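Local coordinates for condensin complex subunit 3 (Schizosaccharomyces pombe, PDB 5OQR), which is a regulatory subunit of the condensin complex, which is required to convert interphase chromatin into condensed, mitotic-like chromosomes, at residues L296-Q301 with R315-I320; Y629-Y634 with L680-N685; N641-A646 with H707-N712. All blocks are in the same frame, centred on the assembly; numbering follows the deposited sequence.

Interaction 1: L296-Q301 with R315-I320; sequences LEFPEQ and RTFNEI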
loop_
_atom_site.group_PDB
_atom_site.type_symbol
_atom_site.label_atom_id
_atom_site.label_comp_id
_atom_site.label_asym_id
_atom_site.label_seq_id
_atom_site.Cartn_x
_atom_site.Cartn_y
_atom_site.Cartn_z
ATOM N N LEU A 296 -3.444 -8.034 32.325
ATOM C CA LEU A 296 -2.578 -9.170 32.053
ATOM C C LEU A 296 -1.663 -9.434 33.240
ATOM O O LEU A 296 -1.072 -8.514 33.811
ATOM C CB LEU A 296 -1.736 -8.921 30.803
ATOM C CG LEU A 296 -2.475 -8.808 29.470
ATOM C CD1 LEU A 296 -1.486 -8.471 28.367
ATOM C CD2 LEU A 296 -3.221 -10.088 29.136
ATOM N N GLU A 297 -1.551 -10.706 33.608
ATOM C CA GLU A 297 -0.687 -11.135 34.696
ATOM C C GLU A 297 0.287 -12.186 34.186
ATOM O O GLU A 297 -0.085 -13.069 33.407
ATOM C CB GLU A 297 -1.503 -11.697 35.865
ATOM C CG GLU A 297 -2.489 -10.705 36.456
ATOM C CD GLU A 297 -1.814 -9.446 36.970
ATOM O OE1 GLU A 297 -0.669 -9.537 37.460
ATOM O OE2 GLU A 297 -2.429 -8.362 36.875
ATOM N N PHE A 298 1.539 -12.082 34.630
ATOM C CA PHE A 298 2.612 -12.975 34.205
ATOM C C PHE A 298 3.233 -13.630 35.434
ATOM O O PHE A 298 4.368 -13.316 35.817
ATOM C CB PHE A 298 3.665 -12.219 33.398
ATOM C CG PHE A 298 3.106 -11.502 32.207
ATOM C CD1 PHE A 298 2.705 -10.182 32.304
ATOM C CD2 PHE A 298 2.971 -12.148 30.993
ATOM C CE1 PHE A 298 2.186 -9.519 31.214
ATOM C CE2 PHE A 298 2.453 -11.490 29.898
ATOM C CZ PHE A 298 2.060 -10.173 30.009
ATOM N N PRO A 299 2.510 -14.539 36.081
ATOM C CA PRO A 299 3.086 -15.276 37.210
ATOM C C PRO A 299 4.190 -16.213 36.746
ATOM O O PRO A 299 4.435 -16.398 35.553
ATOM C CB PRO A 299 1.892 -16.049 37.774
ATOM C CG PRO A 299 0.968 -16.203 36.614
ATOM C CD PRO A 299 1.127 -14.958 35.795
ATOM N N GLU A 300 4.871 -16.810 37.726
ATOM C CA GLU A 300 5.902 -17.795 37.417
ATOM C C GLU A 300 5.347 -18.902 36.532
ATOM O O GLU A 300 6.008 -19.345 35.587
ATOM C CB GLU A 300 6.472 -18.374 38.713
ATOM C CG GLU A 300 7.683 -19.281 38.525
ATOM C CD GLU A 300 8.969 -18.508 38.286
ATOM O OE1 GLU A 300 10.037 -19.146 38.158
ATOM O OE2 GLU A 300 8.916 -17.261 38.225
ATOM N N GLN A 301 4.125 -19.355 36.821
ATOM C CA GLN A 301 3.482 -20.369 35.992
ATOM C C GLN A 301 3.488 -19.971 34.523
ATOM O O GLN A 301 3.704 -20.810 33.643
ATOM C CB GLN A 301 2.049 -20.590 36.475
ATOM C CG GLN A 301 1.230 -21.583 35.654
ATOM C CD GLN A 301 -0.262 -21.334 35.761
ATOM O OE1 GLN A 301 -0.699 -20.323 36.308
ATOM N NE2 GLN A 301 -1.054 -22.257 35.232
ATOM N N ARG A 315 6.361 -10.604 24.874
ATOM C CA ARG A 315 7.328 -9.761 24.180
ATOM C C ARG A 315 6.670 -8.494 23.647
ATOM O O ARG A 315 7.285 -7.421 23.644
ATOM C CB ARG A 315 7.986 -10.553 23.050
ATOM C CG ARG A 315 8.739 -9.708 22.028
ATOM C CD ARG A 315 7.850 -9.343 20.843
ATOM N NE ARG A 315 8.585 -8.634 19.798
ATOM C CZ ARG A 315 8.963 -9.156 18.637
ATOM N NH1 ARG A 315 9.629 -8.410 17.769
ATOM N NH2 ARG A 315 8.681 -10.414 18.325
ATOM N N THR A 316 5.424 -8.599 23.181
ATOM C CA THR A 316 4.723 -7.423 22.675
ATOM C C THR A 316 4.267 -6.523 23.818
ATOM O O THR A 316 4.390 -5.296 23.734
ATOM C CB THR A 316 3.527 -7.848 21.823
ATOM O OG1 THR A 316 3.954 -8.779 20.821
ATOM C CG2 THR A 316 2.903 -6.638 21.141
ATOM N N PHE A 317 3.726 -7.116 24.883
ATOM C CA PHE A 317 3.362 -6.348 26.068
ATOM C C PHE A 317 4.556 -5.553 26.580
ATOM O O PHE A 317 4.444 -4.361 26.884
ATOM C CB PHE A 317 2.828 -7.297 27.144
ATOM C CG PHE A 317 2.673 -6.667 28.497
ATOM C CD1 PHE A 317 1.478 -6.084 28.871
ATOM C CD2 PHE A 317 3.719 -6.675 29.404
ATOM C CE1 PHE A 317 1.332 -5.512 30.116
ATOM C CE2 PHE A 317 3.578 -6.102 30.649
ATOM C CZ PHE A 317 2.383 -5.522 31.006
ATOM N N ASN A 318 5.713 -6.207 26.678
ATOM C CA ASN A 318 6.930 -5.515 27.085
ATOM C C ASN A 318 7.304 -4.434 26.078
ATOM O O ASN A 318 7.780 -3.358 26.456
ATOM C CB ASN A 318 8.063 -6.530 27.248
ATOM C CG ASN A 318 9.358 -5.900 27.707
ATOM O OD1 ASN A 318 9.467 -5.440 28.840
ATOM N ND2 ASN A 318 10.355 -5.893 26.834
ATOM N N GLU A 319 7.088 -4.701 24.791
ATOM C CA GLU A 319 7.394 -3.716 23.760
ATOM C C GLU A 319 6.503 -2.486 23.887
ATOM O O GLU A 319 6.976 -1.352 23.753
ATOM C CB GLU A 319 7.236 -4.356 22.382
ATOM C CG GLU A 319 8.171 -3.817 21.324
ATOM C CD GLU A 319 8.350 -4.787 20.174
ATOM O OE1 GLU A 319 7.603 -4.677 19.180
ATOM O OE2 GLU A 319 9.227 -5.672 20.272
ATOM N N ILE A 320 5.211 -2.692 24.146
ATOM C CA ILE A 320 4.280 -1.576 24.292
ATOM C C ILE A 320 4.671 -0.715 25.487
ATOM O O ILE A 320 4.879 0.498 25.363
ATOM C CB ILE A 320 2.838 -2.097 24.428
ATOM C CG1 ILE A 320 2.394 -2.778 23.132
ATOM C CG2 ILE A 320 1.877 -0.965 24.782
ATOM C CD1 ILE A 320 1.154 -3.629 23.283
#

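Interaction 2: Y629-Y634 with L680-N685; sequences YFFPVY and LDWTDN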
loop_
_atom_site.group_PDB
_atom_site.type_symbol
_atom_site.label_atom_id
_atom_site.label_comp_id
_atom_site.label_asym_id
_atom_site.label_seq_id
_atom_site.Cartn_x
_atom_site.Cartn_y
_atom_site.Cartn_z
ATOM N N TYR A 629 8.741 4.429 -4.195
ATOM C CA TYR A 629 9.063 5.205 -3.006
ATOM C C TYR A 629 10.207 6.180 -3.238
ATOM O O TYR A 629 10.237 7.249 -2.619
ATOM C CB TYR A 629 9.425 4.266 -1.849
ATOM C CG TYR A 629 9.977 4.983 -0.640
ATOM C CD1 TYR A 629 11.340 5.002 -0.381
ATOM C CD2 TYR A 629 9.139 5.658 0.231
ATOM C CE1 TYR A 629 11.849 5.665 0.714
ATOM C CE2 TYR A 629 9.637 6.324 1.329
ATOM C CZ TYR A 629 10.992 6.326 1.566
ATOM O OH TYR A 629 11.489 6.993 2.664
ATOM N N PHE A 630 11.142 5.842 -4.127
ATOM C CA PHE A 630 12.333 6.665 -4.309
ATOM C C PHE A 630 12.013 7.965 -5.037
ATOM O O PHE A 630 12.402 9.050 -4.588
ATOM C CB PHE A 630 13.396 5.869 -5.065
ATOM C CG PHE A 630 14.344 6.721 -5.858
ATOM C CD1 PHE A 630 14.100 6.987 -7.195
ATOM C CD2 PHE A 630 15.477 7.253 -5.271
ATOM C CE1 PHE A 630 14.964 7.771 -7.928
ATOM C CE2 PHE A 630 16.347 8.036 -6.001
ATOM C CZ PHE A 630 16.089 8.296 -7.330
ATOM N N PHE A 631 11.313 7.880 -6.170
ATOM C CA PHE A 631 11.097 9.072 -6.989
ATOM C C PHE A 631 10.452 10.207 -6.209
ATOM O O PHE A 631 10.958 11.340 -6.278
ATOM C CB PHE A 631 10.278 8.705 -8.232
ATOM C CG PHE A 631 11.076 8.017 -9.306
ATOM C CD1 PHE A 631 12.183 8.630 -9.864
ATOM C CD2 PHE A 631 10.714 6.764 -9.761
ATOM C CE1 PHE A 631 12.919 8.002 -10.847
ATOM C CE2 PHE A 631 11.447 6.130 -10.746
ATOM C CZ PHE A 631 12.551 6.753 -11.290
ATOM N N PRO A 632 9.371 10.000 -5.457
ATOM C CA PRO A 632 8.839 11.114 -4.655
ATOM C C PRO A 632 9.824 11.629 -3.620
ATOM O O PRO A 632 9.923 12.843 -3.413
ATOM C CB PRO A 632 7.589 10.507 -4.000
ATOM C CG PRO A 632 7.238 9.342 -4.841
ATOM C CD PRO A 632 8.525 8.801 -5.357
ATOM N N VAL A 633 10.556 10.732 -2.958
ATOM C CA VAL A 633 11.515 11.148 -1.937
ATOM C C VAL A 633 12.633 11.966 -2.567
ATOM O O VAL A 633 13.042 13.007 -2.039
ATOM C CB VAL A 633 12.065 9.914 -1.194
ATOM C CG1 VAL A 633 13.338 10.248 -0.417
ATOM C CG2 VAL A 633 11.016 9.366 -0.257
ATOM N N TYR A 634 13.152 11.497 -3.700
ATOM C CA TYR A 634 14.249 12.191 -4.365
ATOM C C TYR A 634 13.770 13.496 -4.986
ATOM O O TYR A 634 14.378 14.553 -4.784
ATOM C CB TYR A 634 14.859 11.271 -5.420
ATOM C CG TYR A 634 16.015 11.857 -6.195
ATOM C CD1 TYR A 634 15.817 12.431 -7.442
ATOM C CD2 TYR A 634 17.306 11.820 -5.690
ATOM C CE1 TYR A 634 16.868 12.958 -8.161
ATOM C CE2 TYR A 634 18.365 12.345 -6.403
ATOM C CZ TYR A 634 18.139 12.913 -7.637
ATOM O OH TYR A 634 19.189 13.437 -8.350
ATOM N N LEU A 680 5.785 15.140 -14.737
ATOM C CA LEU A 680 5.495 16.557 -14.543
ATOM C C LEU A 680 5.234 16.873 -13.077
ATOM O O LEU A 680 5.639 17.931 -12.584
ATOM C CB LEU A 680 4.300 16.971 -15.401
ATOM C CG LEU A 680 4.578 17.168 -16.891
ATOM C CD1 LEU A 680 3.277 17.330 -17.651
ATOM C CD2 LEU A 680 5.477 18.372 -17.117
ATOM N N ASP A 681 4.551 15.976 -12.367
ATOM C CA ASP A 681 4.346 16.176 -10.938
ATOM C C ASP A 681 5.671 16.157 -10.190
ATOM O O ASP A 681 5.894 16.970 -9.285
ATOM C CB ASP A 681 3.405 15.106 -10.393
ATOM C CG ASP A 681 2.017 15.195 -10.990
ATOM O OD1 ASP A 681 1.079 14.599 -10.422
ATOM O OD2 ASP A 681 1.864 15.873 -12.027
ATOM N N TRP A 682 6.568 15.241 -10.558
ATOM C CA TRP A 682 7.877 15.178 -9.915
ATOM C C TRP A 682 8.640 16.484 -10.057
ATOM O O TRP A 682 9.413 16.851 -9.165
ATOM C CB TRP A 682 8.699 14.036 -10.511
ATOM C CG TRP A 682 8.165 12.670 -10.215
ATOM C CD1 TRP A 682 7.289 12.326 -9.233
ATOM C CD2 TRP A 682 8.476 11.462 -10.917
ATOM N NE1 TRP A 682 7.035 10.979 -9.277
ATOM C CE2 TRP A 682 7.751 10.425 -10.303
ATOM C CE3 TRP A 682 9.297 11.157 -12.006
ATOM C CZ2 TRP A 682 7.823 9.107 -10.741
ATOM C CZ3 TRP A 682 9.367 9.851 -12.436
ATOM C CH2 TRP A 682 8.635 8.841 -11.808
ATOM N N THR A 683 8.449 17.192 -11.165
ATOM C CA THR A 683 9.187 18.416 -11.442
ATOM C C THR A 683 8.440 19.671 -11.010
ATOM O O THR A 683 8.972 20.772 -11.165
ATOM C CB THR A 683 9.512 18.485 -12.936
ATOM O OG1 THR A 683 8.336 18.198 -13.696
ATOM C CG2 THR A 683 10.562 17.470 -13.301
ATOM N N ASP A 684 7.239 19.534 -10.454
ATOM C CA ASP A 684 6.444 20.679 -10.031
ATOM C C ASP A 684 7.006 21.247 -8.732
ATOM O O ASP A 684 7.084 20.541 -7.721
ATOM C CB ASP A 684 4.987 20.261 -9.855
ATOM C CG ASP A 684 4.068 21.431 -9.566
ATOM O OD1 ASP A 684 4.553 22.487 -9.109
ATOM O OD2 ASP A 684 2.850 21.289 -9.792
ATOM N N ASN A 685 7.385 22.526 -8.757
ATOM C CA ASN A 685 7.970 23.152 -7.575
ATOM C C ASN A 685 6.983 23.204 -6.417
ATOM O O ASN A 685 7.394 23.199 -5.252
ATOM C CB ASN A 685 8.453 24.562 -7.916
ATOM C CG ASN A 685 9.083 25.264 -6.731
ATOM O OD1 ASN A 685 8.468 26.130 -6.111
ATOM N ND2 ASN A 685 10.313 24.885 -6.405
#

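Interaction 3: N641-A646 with H707-N712; sequences NQWRIA and HLHLAN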
loop_
_atom_site.group_PDB
_atom_site.type_symbol
_atom_site.label_atom_id
_atom_site.label_comp_id
_atom_site.label_asym_id
_atom_site.label_seq_id
_atom_site.Cartn_x
_atom_site.Cartn_y
_atom_site.Cartn_z
ATOM N N ASN A 641 16.959 18.413 -7.212
ATOM C CA ASN A 641 16.595 17.098 -7.727
ATOM C C ASN A 641 15.533 17.209 -8.808
ATOM O O ASN A 641 15.570 16.474 -9.800
ATOM C CB ASN A 641 16.109 16.201 -6.591
ATOM C CG ASN A 641 17.226 15.774 -5.666
ATOM O OD1 ASN A 641 18.403 15.899 -5.997
ATOM N ND2 ASN A 641 16.863 15.257 -4.501
ATOM N N GLN A 642 14.574 18.120 -8.634
ATOM C CA GLN A 642 13.584 18.351 -9.679
ATOM C C GLN A 642 14.246 18.871 -10.947
ATOM O O GLN A 642 13.843 18.514 -12.058
ATOM C CB GLN A 642 12.519 19.329 -9.186
ATOM C CG GLN A 642 11.752 18.832 -7.975
ATOM C CD GLN A 642 10.563 19.704 -7.630
ATOM O OE1 GLN A 642 10.712 20.882 -7.320
ATOM N NE2 GLN A 642 9.371 19.126 -7.684
ATOM N N TRP A 643 15.279 19.703 -10.796
ATOM C CA TRP A 643 15.986 20.228 -11.957
ATOM C C TRP A 643 16.653 19.110 -12.746
ATOM O O TRP A 643 16.592 19.087 -13.981
ATOM C CB TRP A 643 17.019 21.261 -11.509
ATOM C CG TRP A 643 17.641 22.037 -12.627
ATOM C CD1 TRP A 643 18.705 21.664 -13.390
ATOM C CD2 TRP A 643 17.242 23.328 -13.101
ATOM N NE1 TRP A 643 18.992 22.638 -14.311
ATOM C CE2 TRP A 643 18.108 23.671 -14.154
ATOM C CE3 TRP A 643 16.234 24.225 -12.738
ATOM C CZ2 TRP A 643 17.997 24.873 -14.849
ATOM C CZ3 TRP A 643 16.126 25.414 -13.427
ATOM C CH2 TRP A 643 17.004 25.728 -14.470
ATOM N N ARG A 644 17.295 18.170 -12.050
ATOM C CA ARG A 644 17.949 17.057 -12.730
ATOM C C ARG A 644 16.955 16.214 -13.515
ATOM O O ARG A 644 17.307 15.650 -14.556
ATOM C CB ARG A 644 18.683 16.180 -11.715
ATOM C CG ARG A 644 19.795 16.880 -10.961
ATOM C CD ARG A 644 20.495 15.921 -10.018
ATOM N NE ARG A 644 21.518 16.580 -9.209
ATOM C CZ ARG A 644 21.356 16.980 -7.951
ATOM N NH1 ARG A 644 20.204 16.794 -7.321
ATOM N NH2 ARG A 644 22.356 17.569 -7.312
ATOM N N ILE A 645 15.716 16.109 -13.034
ATOM C CA ILE A 645 14.721 15.294 -13.722
ATOM C C ILE A 645 14.238 16.000 -14.982
ATOM O O ILE A 645 14.033 15.367 -16.023
ATOM C CB ILE A 645 13.558 14.961 -12.769
ATOM C CG1 ILE A 645 14.078 14.167 -11.567
ATOM C CG2 ILE A 645 12.472 14.167 -13.494
ATOM C CD1 ILE A 645 13.075 14.000 -10.449
ATOM N N ALA A 646 14.055 17.319 -14.914
ATOM C CA ALA A 646 13.678 18.075 -16.102
ATOM C C ALA A 646 14.789 18.067 -17.143
ATOM O O ALA A 646 14.515 18.200 -18.340
ATOM C CB ALA A 646 13.318 19.509 -15.716
ATOM N N HIS A 707 9.836 24.081 -14.353
ATOM C CA HIS A 707 8.888 23.881 -15.442
ATOM C C HIS A 707 9.164 24.830 -16.601
ATOM O O HIS A 707 9.042 24.443 -17.767
ATOM C CB HIS A 707 7.460 24.050 -14.928
ATOM C CG HIS A 707 6.847 22.783 -14.418
ATOM N ND1 HIS A 707 5.570 22.731 -13.906
ATOM C CD2 HIS A 707 7.332 21.521 -14.343
ATOM C CE1 HIS A 707 5.292 21.493 -13.541
ATOM N NE2 HIS A 707 6.345 20.740 -13.795
ATOM N N LEU A 708 9.537 26.074 -16.307
ATOM C CA LEU A 708 9.950 26.963 -17.383
ATOM C C LEU A 708 11.269 26.505 -17.989
ATOM O O LEU A 708 11.494 26.683 -19.191
ATOM C CB LEU A 708 10.062 28.399 -16.873
ATOM C CG LEU A 708 10.054 29.478 -17.958
ATOM C CD1 LEU A 708 8.726 29.502 -18.703
ATOM C CD2 LEU A 708 10.341 30.838 -17.353
ATOM N N HIS A 709 12.147 25.915 -17.178
ATOM C CA HIS A 709 13.341 25.279 -17.718
ATOM C C HIS A 709 12.973 24.081 -18.579
ATOM O O HIS A 709 13.614 23.823 -19.603
ATOM C CB HIS A 709 14.270 24.859 -16.579
ATOM C CG HIS A 709 15.394 23.973 -17.015
ATOM N ND1 HIS A 709 15.536 22.676 -16.570
ATOM C CD2 HIS A 709 16.424 24.192 -17.866
ATOM C CE1 HIS A 709 16.607 22.136 -17.124
ATOM N NE2 HIS A 709 17.163 23.035 -17.915
ATOM N N LEU A 710 11.935 23.340 -18.186
ATOM C CA LEU A 710 11.506 22.190 -18.972
ATOM C C LEU A 710 10.924 22.625 -20.311
ATOM O O LEU A 710 11.090 21.935 -21.321
ATOM C CB LEU A 710 10.486 21.372 -18.180
ATOM C CG LEU A 710 9.971 20.101 -18.856
ATOM C CD1 LEU A 710 11.106 19.132 -19.125
ATOM C CD2 LEU A 710 8.901 19.451 -18.006
ATOM N N ALA A 711 10.228 23.763 -20.335
ATOM C CA ALA A 711 9.751 24.311 -21.599
ATOM C C ALA A 711 10.908 24.532 -22.563
ATOM O O ALA A 711 10.843 24.138 -23.733
ATOM C CB ALA A 711 9.001 25.617 -21.346
ATOM N N ASN A 712 11.987 25.153 -22.084
ATOM C CA ASN A 712 13.164 25.343 -22.921
ATOM C C ASN A 712 13.709 24.009 -23.417
ATOM O O ASN A 712 14.126 23.894 -24.575
ATOM C CB ASN A 712 14.238 26.106 -22.147
ATOM C CG ASN A 712 13.758 27.457 -21.668
ATOM O OD1 ASN A 712 12.865 28.059 -22.263
ATOM N ND2 ASN A 712 14.348 27.942 -20.585
#

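Interaction 1: L296-Q301 with R315-I320
The backbone O of Leu296, whose side chain meets Phe317 across the contact, accepts a hydrogen bond from Lys332 NZ, and the same ammonium group makes a salt bridge with Glu297 OE2. The lysine thus ties down the loop that carries the apolar residues Leu296 and Phe298, just ahead of Pro299, the N-cap of helix 300-304. Between the segments themselves there is no polar bond. Instead, Phe298 presents its ring edge to a face of Phe317 in an edge-to-face pair, tilted well short of perpendicular, with the planes at 50° and the ring centroids 4.9 Å apart. The leading atom is Phe298 CE1, which lies over the middle of the Phe317 ring and is 3.7 Å from Phe317 CD2, while Phe298 CZ reaches Phe317 CG at 3.9 Å. Phe317 offers this face because its CG stands anti to the backbone N (chi1 169°), carrying the ring out from the helix toward the loop. Leu296 adds one methyl, CD1, 3.8 Å from Phe317 CD1, as the two side chains run past each other in opposite directions. Two residues before and two after Phe317 on helix 308-324, Arg315 and Glu319 form an i to i+4 salt bridge. The Arg315 NE to Glu319 OE2 bond, 3.1 Å long, is almost straight at 177°; it lies in the guanidinium plane but meets the carboxylate from above its plane. The contact is plain apolar packing that seats the loop on helix 308-324, with Phe317 also touching Leu329 of helix 327-330, Thr316 facing helix 275-288, and Arg315 and Asn318 packed on helix 356-372.

Interaction 2: Y629-Y634 with L680-N685
Phe631 and Trp682 are the sole pair in touch here, and the second segment reaches the tryptophan through Leu680 and Asp681 of helix 669-682. Trp682 lays the six-membered part of its indole over one face of Phe631 as an offset stack, centroids 4.4 Å apart and planes at 19°. Its CG stands anti to the carbonyl carbon, beside the backbone N (chi1 -67°), which brings the far end of the indole to Phe631. The overlap is toward the rims: Trp682 CH2 lies 3.6 Å from Phe631 CG, and Phe631 CB sits over the indole face, 3.5 Å from Trp682 CZ2, as a CH-pi contact. Phe630 CD1 covers the opposite face of the Phe631 ring. An alanine in place of Trp682 is likely to leave that stacked face of Phe631 without its partner and its ring freer to tilt. Farther along, Asp684 N bonds to Asp681 O at 3.1 Å. Gln642 NE2 bonds to both Trp682 O and Asp684 O, linking this stretch of backbone to helix 639-661. Across the stack, helix 621-635 is kinked at Pro632, whose N has no hydrogen to give. The buried pair joins helices 621-635 and 669-682, and helix 601-613 packs against both rings through Tyr612.

Interaction 3: N641-A646 with H707-N712
Trp643 and His709 stack almost flat against each other, the six-membered ring of the indole over the imidazole, with centroids 3.9 Å apart and planes at 10°. Each ring has an atom of the other over its middle: His709 ND1 lies above the indole, and Trp643 CZ2 above the imidazole, 3.5 Å from His709 CD2. The stack extends to the root of the histidine, His709 CB lying 3.6 Å from Trp643 CH2. Both side chains leave their helices with CG anti to the backbone N (chi1 169° for His709), which brings the rings together at the margin of the helix pair. Next to the stack, Ala646 points its methyl at the other helix, with CB 4.0 Å from His709 ND1 and also meeting Leu710 CD1. That leucine methyl lies 3.6 Å from Ala646 O, a packing contact. The small alanine lets the backbones come close, its CA being 5.5 Å from that of Leu710, and here the short axes run nearly parallel, 17° apart, approaching to 9.5 Å. Trp643 is partly exposed and touches a crystal neighbour, so the lattice may influence its ring, whereas Ala646 and Leu710 are buried. Farther out, His707 ties its helix to helix 669-682 by bonding through NE2 to Leu680 O, and through ND1 it bonds to Lys738 N. The contact sets helix 639-661 beside helix 706-717, which lies within the ninth HEAT repeat, a side-by-side arrangement consistent with an alpha solenoid; Val706 fills in against Trp643 and Ala646, and helix 745-759 covers Leu708 and Asn712.

Interactions 2 and 3 are neighbours, with centres 12 Å apart, while interaction 1 lies across the chain's centre, 45 and 56 Å from them between centres. Interactions 2 and 3 alternate along the chain and both lie in its C-terminal half; Asn641 ND2 probably bonds to Tyr634 O, joining consecutive helices 621-635 and 639-661. Each of the three contacts turns on an aromatic pair and none has a hydrogen bond between its segments. Interaction 1 is buried and edge-to-face, loop against helix; interaction 2 is a buried offset stack between helices 621-635 and 669-682; interaction 3 pairs two near-parallel helices, its Trp-His stack partly exposed beside a buried alanine and leucine.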